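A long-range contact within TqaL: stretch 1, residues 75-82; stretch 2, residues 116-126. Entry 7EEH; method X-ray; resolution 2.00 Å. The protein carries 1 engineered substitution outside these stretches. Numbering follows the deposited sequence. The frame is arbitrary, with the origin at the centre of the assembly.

Stretch 1 75-82: RSRNGRFC
Stretch 2 116-126: VFDEVQDELQL

Residues 75-82 form an extended strand that continues beyond both ends of the stretch. Phi runs from -97° to -160° and psi from 121° to 163°. Residues 116-121 are loop, residues 122-125 are a short helix, and Gln-121 is its N-cap. Together the stretches bury 455 Å².

The backbone contact is a single parallel beta bridge between Asn-78 and Glu-119, with CA atoms 5.3 Å apart. Asn-78 serves both hydrogen bonds. Its N donates to Asp-118 O at 3.0 Å, and its O accepts from Val-120 N at 2.9 Å. Two CA-H...O contacts flank these bonds: Arg-77 CA to Asp-118 O, 3.1 Å, and Glu-119 CA to Asn-78 O, 3.5 Å. Asp-118 (phi/psi -111/35) precedes the more extended Glu-119 (-76/139) and Val-120 (-57/135).

Arg-77 loses the most area to the other stretch. Its chi1 is m, chi2 and chi3 are t, and chi4 is -87°. This long arm carries NH1 to two backbone carbonyls. NH1 donates to Glu-119 O at 3.0 Å, near the guanidinium plane, and to Phe-117 O at 3.2 Å. Gln-121 (chi1 m, chi2 m, chi3 -54°) lays its CG over one guanidinium face. Gln-121 NE2 also donates to Glu-119 O, at 2.9 Å, so that carbonyl accepts from two side chains. Water 2 accepts from Arg-77 NH2 at 3.0 Å and donates to Phe-117 O at 2.8 Å.

Asn-78 and Asp-118 are joined through water. Asn-78 has chi1 p and chi2 93°; its CB points away, but the side-chain end comes nearer. Asp-118 has chi1 p and chi2 -13°. Asn-78 ND2 and Asp-118 OD2 are 3.7 Å apart. Water 1 accepts from Asn-78 ND2 at 2.7 Å, donates to Asp-118 OD2 at 2.8 Å, and lies 2.4 Å from Ser-76 OG. Water 3 accepts from Asn-78 ND2 at 3.1 Å and donates to Asp-118 OD1 at 2.6 Å. The amide donors and carboxylate acceptors suit these bridges.

Val-120 (chi1 t) supplies the apolar packing. Its CG2 lies 3.9 Å from Arg-77 CB and 3.7 Å from Gly-79 N. Glycine suits this place: an ideal CB on Gly-79 would point toward the loop and sit a tight 3.4 Å from Val-120 CB. Farther along, buried Phe-81 (chi1 m, chi2 85°) points toward the helix. Its CE2 is 3.7 Å from Gln-125 OE1. Gln-125 (chi1 p, chi2 t) is held by NE2 donating to Asp-122 OD1 at 2.9 Å.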

# COMPACT_ATOMS: atom_id res chain seq x y z
N ARG B 75 30.46 -22.69 15.97
CA ARG B 75 30.93 -21.43 16.53
C ARG B 75 29.71 -20.60 16.89
O ARG B 75 28.71 -20.62 16.18
CB ARG B 75 31.83 -20.68 15.53
CG ARG B 75 33.17 -21.38 15.26
CD ARG B 75 33.50 -21.46 13.78
NE ARG B 75 34.53 -22.45 13.49
CZ ARG B 75 35.08 -22.62 12.29
NH1 ARG B 75 34.69 -21.86 11.26
NH2 ARG B 75 36.01 -23.55 12.10
N SER B 76 29.78 -19.89 18.01
CA SER B 76 28.55 -19.29 18.52
C SER B 76 28.86 -18.15 19.48
O SER B 76 29.96 -18.06 20.03
CB SER B 76 27.70 -20.35 19.22
OG SER B 76 27.93 -20.34 20.61
N ARG B 77 27.87 -17.27 19.62
CA ARG B 77 27.75 -16.31 20.71
C ARG B 77 26.29 -16.29 21.14
O ARG B 77 25.40 -16.57 20.34
CB ARG B 77 28.18 -14.89 20.33
CG ARG B 77 29.67 -14.77 19.99
CD ARG B 77 30.16 -13.34 19.83
NE ARG B 77 31.62 -13.36 19.67
CZ ARG B 77 32.48 -13.34 20.69
NH1 ARG B 77 32.04 -13.28 21.94
NH2 ARG B 77 33.79 -13.39 20.46
N ASN B 78 26.03 -15.97 22.41
CA ASN B 78 24.65 -15.88 22.85
C ASN B 78 24.47 -14.73 23.82
O ASN B 78 25.43 -14.20 24.39
CB ASN B 78 24.16 -17.18 23.48
CG ASN B 78 24.83 -17.46 24.80
OD1 ASN B 78 24.32 -17.09 25.85
ND2 ASN B 78 25.98 -18.12 24.74
N GLY B 79 23.21 -14.35 23.99
CA GLY B 79 22.84 -13.29 24.92
C GLY B 79 21.38 -13.43 25.30
O GLY B 79 20.56 -13.91 24.51
N ARG B 80 21.07 -13.01 26.53
CA ARG B 80 19.71 -13.01 27.03
C ARG B 80 19.13 -11.61 26.87
O ARG B 80 19.79 -10.62 27.22
CB ARG B 80 19.65 -13.41 28.51
CG ARG B 80 20.02 -14.85 28.81
CD ARG B 80 20.24 -15.05 30.31
NE ARG B 80 19.02 -14.84 31.07
CZ ARG B 80 18.82 -13.90 31.98
NH1 ARG B 80 19.77 -13.03 32.32
NH2 ARG B 80 17.64 -13.84 32.57
N PHE B 81 17.91 -11.54 26.35
CA PHE B 81 17.17 -10.30 26.23
C PHE B 81 15.84 -10.45 26.95
O PHE B 81 15.38 -11.56 27.20
CB PHE B 81 16.95 -9.89 24.78
CG PHE B 81 18.22 -9.69 24.01
CD1 PHE B 81 18.87 -10.77 23.42
CD2 PHE B 81 18.77 -8.43 23.87
CE1 PHE B 81 20.05 -10.59 22.71
CE2 PHE B 81 19.96 -8.24 23.17
CZ PHE B 81 20.59 -9.32 22.59
N CYS B 82 15.25 -9.31 27.29
CA CYS B 82 13.95 -9.25 27.94
C CYS B 82 13.00 -8.45 27.06
O CYS B 82 13.28 -7.29 26.73
CB CYS B 82 14.06 -8.59 29.32
SG CYS B 82 12.44 -8.28 30.07
N VAL B 116 33.16 -15.76 31.14
CA VAL B 116 32.38 -16.10 29.95
C VAL B 116 32.89 -15.29 28.76
O VAL B 116 33.00 -14.06 28.83
CB VAL B 116 30.87 -15.89 30.18
CG1 VAL B 116 30.55 -14.43 30.55
CG2 VAL B 116 30.07 -16.34 28.99
N PHE B 117 33.22 -15.98 27.67
CA PHE B 117 33.89 -15.34 26.54
C PHE B 117 33.10 -15.38 25.25
O PHE B 117 33.56 -14.83 24.24
CB PHE B 117 35.26 -16.00 26.31
CG PHE B 117 36.13 -16.01 27.54
CD1 PHE B 117 36.80 -14.86 27.92
CD2 PHE B 117 36.23 -17.14 28.33
CE1 PHE B 117 37.60 -14.85 29.06
CE2 PHE B 117 37.02 -17.13 29.46
CZ PHE B 117 37.70 -15.99 29.82
N ASP B 118 31.93 -16.02 25.24
CA ASP B 118 31.13 -16.15 24.02
C ASP B 118 29.85 -15.32 24.11
O ASP B 118 28.80 -15.70 23.61
CB ASP B 118 30.82 -17.63 23.74
CG ASP B 118 29.94 -18.28 24.83
OD1 ASP B 118 29.78 -17.67 25.90
OD2 ASP B 118 29.42 -19.39 24.60
N GLU B 119 29.94 -14.16 24.76
CA GLU B 119 28.79 -13.26 24.87
C GLU B 119 28.56 -12.53 23.56
O GLU B 119 29.50 -12.10 22.90
CB GLU B 119 29.03 -12.24 25.98
CG GLU B 119 28.96 -12.78 27.38
CD GLU B 119 28.90 -11.66 28.40
OE1 GLU B 119 29.94 -11.02 28.65
OE2 GLU B 119 27.81 -11.40 28.92
N VAL B 120 27.28 -12.39 23.19
CA VAL B 120 26.92 -11.53 22.07
C VAL B 120 27.44 -10.12 22.32
O VAL B 120 27.30 -9.58 23.42
CB VAL B 120 25.39 -11.53 21.88
CG1 VAL B 120 24.93 -10.25 21.22
CG2 VAL B 120 24.95 -12.76 21.09
N GLN B 121 28.04 -9.50 21.29
CA GLN B 121 28.74 -8.23 21.44
C GLN B 121 27.95 -7.08 20.82
O GLN B 121 26.93 -7.27 20.16
CB GLN B 121 30.14 -8.31 20.82
CG GLN B 121 31.05 -9.34 21.49
CD GLN B 121 31.35 -8.95 22.94
OE1 GLN B 121 31.81 -7.85 23.21
NE2 GLN B 121 31.06 -9.86 23.88
N ASP B 122 28.44 -5.86 21.05
CA ASP B 122 27.78 -4.69 20.47
C ASP B 122 27.71 -4.79 18.95
O ASP B 122 26.76 -4.27 18.34
CB ASP B 122 28.50 -3.41 20.90
CG ASP B 122 28.06 -2.93 22.27
OD1 ASP B 122 27.03 -3.42 22.79
OD2 ASP B 122 28.73 -2.04 22.84
N GLU B 123 28.69 -5.47 18.32
CA GLU B 123 28.67 -5.66 16.87
C GLU B 123 27.31 -6.17 16.40
O GLU B 123 26.79 -5.71 15.38
CB GLU B 123 29.76 -6.63 16.44
CG GLU B 123 29.93 -6.67 14.92
CD GLU B 123 30.85 -7.78 14.43
OE1 GLU B 123 31.51 -8.45 15.26
OE2 GLU B 123 30.90 -7.97 13.20
N LEU B 124 26.72 -7.12 17.12
CA LEU B 124 25.41 -7.66 16.76
C LEU B 124 24.29 -6.84 17.40
O LEU B 124 23.42 -6.33 16.69
CB LEU B 124 25.28 -9.13 17.17
CG LEU B 124 23.93 -9.78 16.82
CD1 LEU B 124 23.64 -9.69 15.33
CD2 LEU B 124 23.88 -11.22 17.27
N GLN B 125 24.31 -6.69 18.73
CA GLN B 125 23.14 -6.17 19.42
C GLN B 125 22.91 -4.68 19.18
O GLN B 125 21.81 -4.20 19.43
CB GLN B 125 23.24 -6.47 20.92
CG GLN B 125 24.27 -5.64 21.69
CD GLN B 125 24.05 -5.72 23.19
OE1 GLN B 125 23.15 -6.42 23.66
NE2 GLN B 125 24.87 -5.02 23.96
N LEU B 126 23.89 -3.92 18.70
CA LEU B 126 23.62 -2.55 18.29
C LEU B 126 23.37 -2.42 16.79
O LEU B 126 23.16 -1.31 16.30
CB LEU B 126 24.77 -1.62 18.72
CG LEU B 126 25.06 -1.56 20.23
CD1 LEU B 126 26.05 -0.43 20.57
CD2 LEU B 126 23.79 -1.43 21.06
O HOH W 1 27.34 -19.30 22.70
O HOH W 2 35.58 -13.45 22.82
O HOH W 3 27.57 -17.59 27.30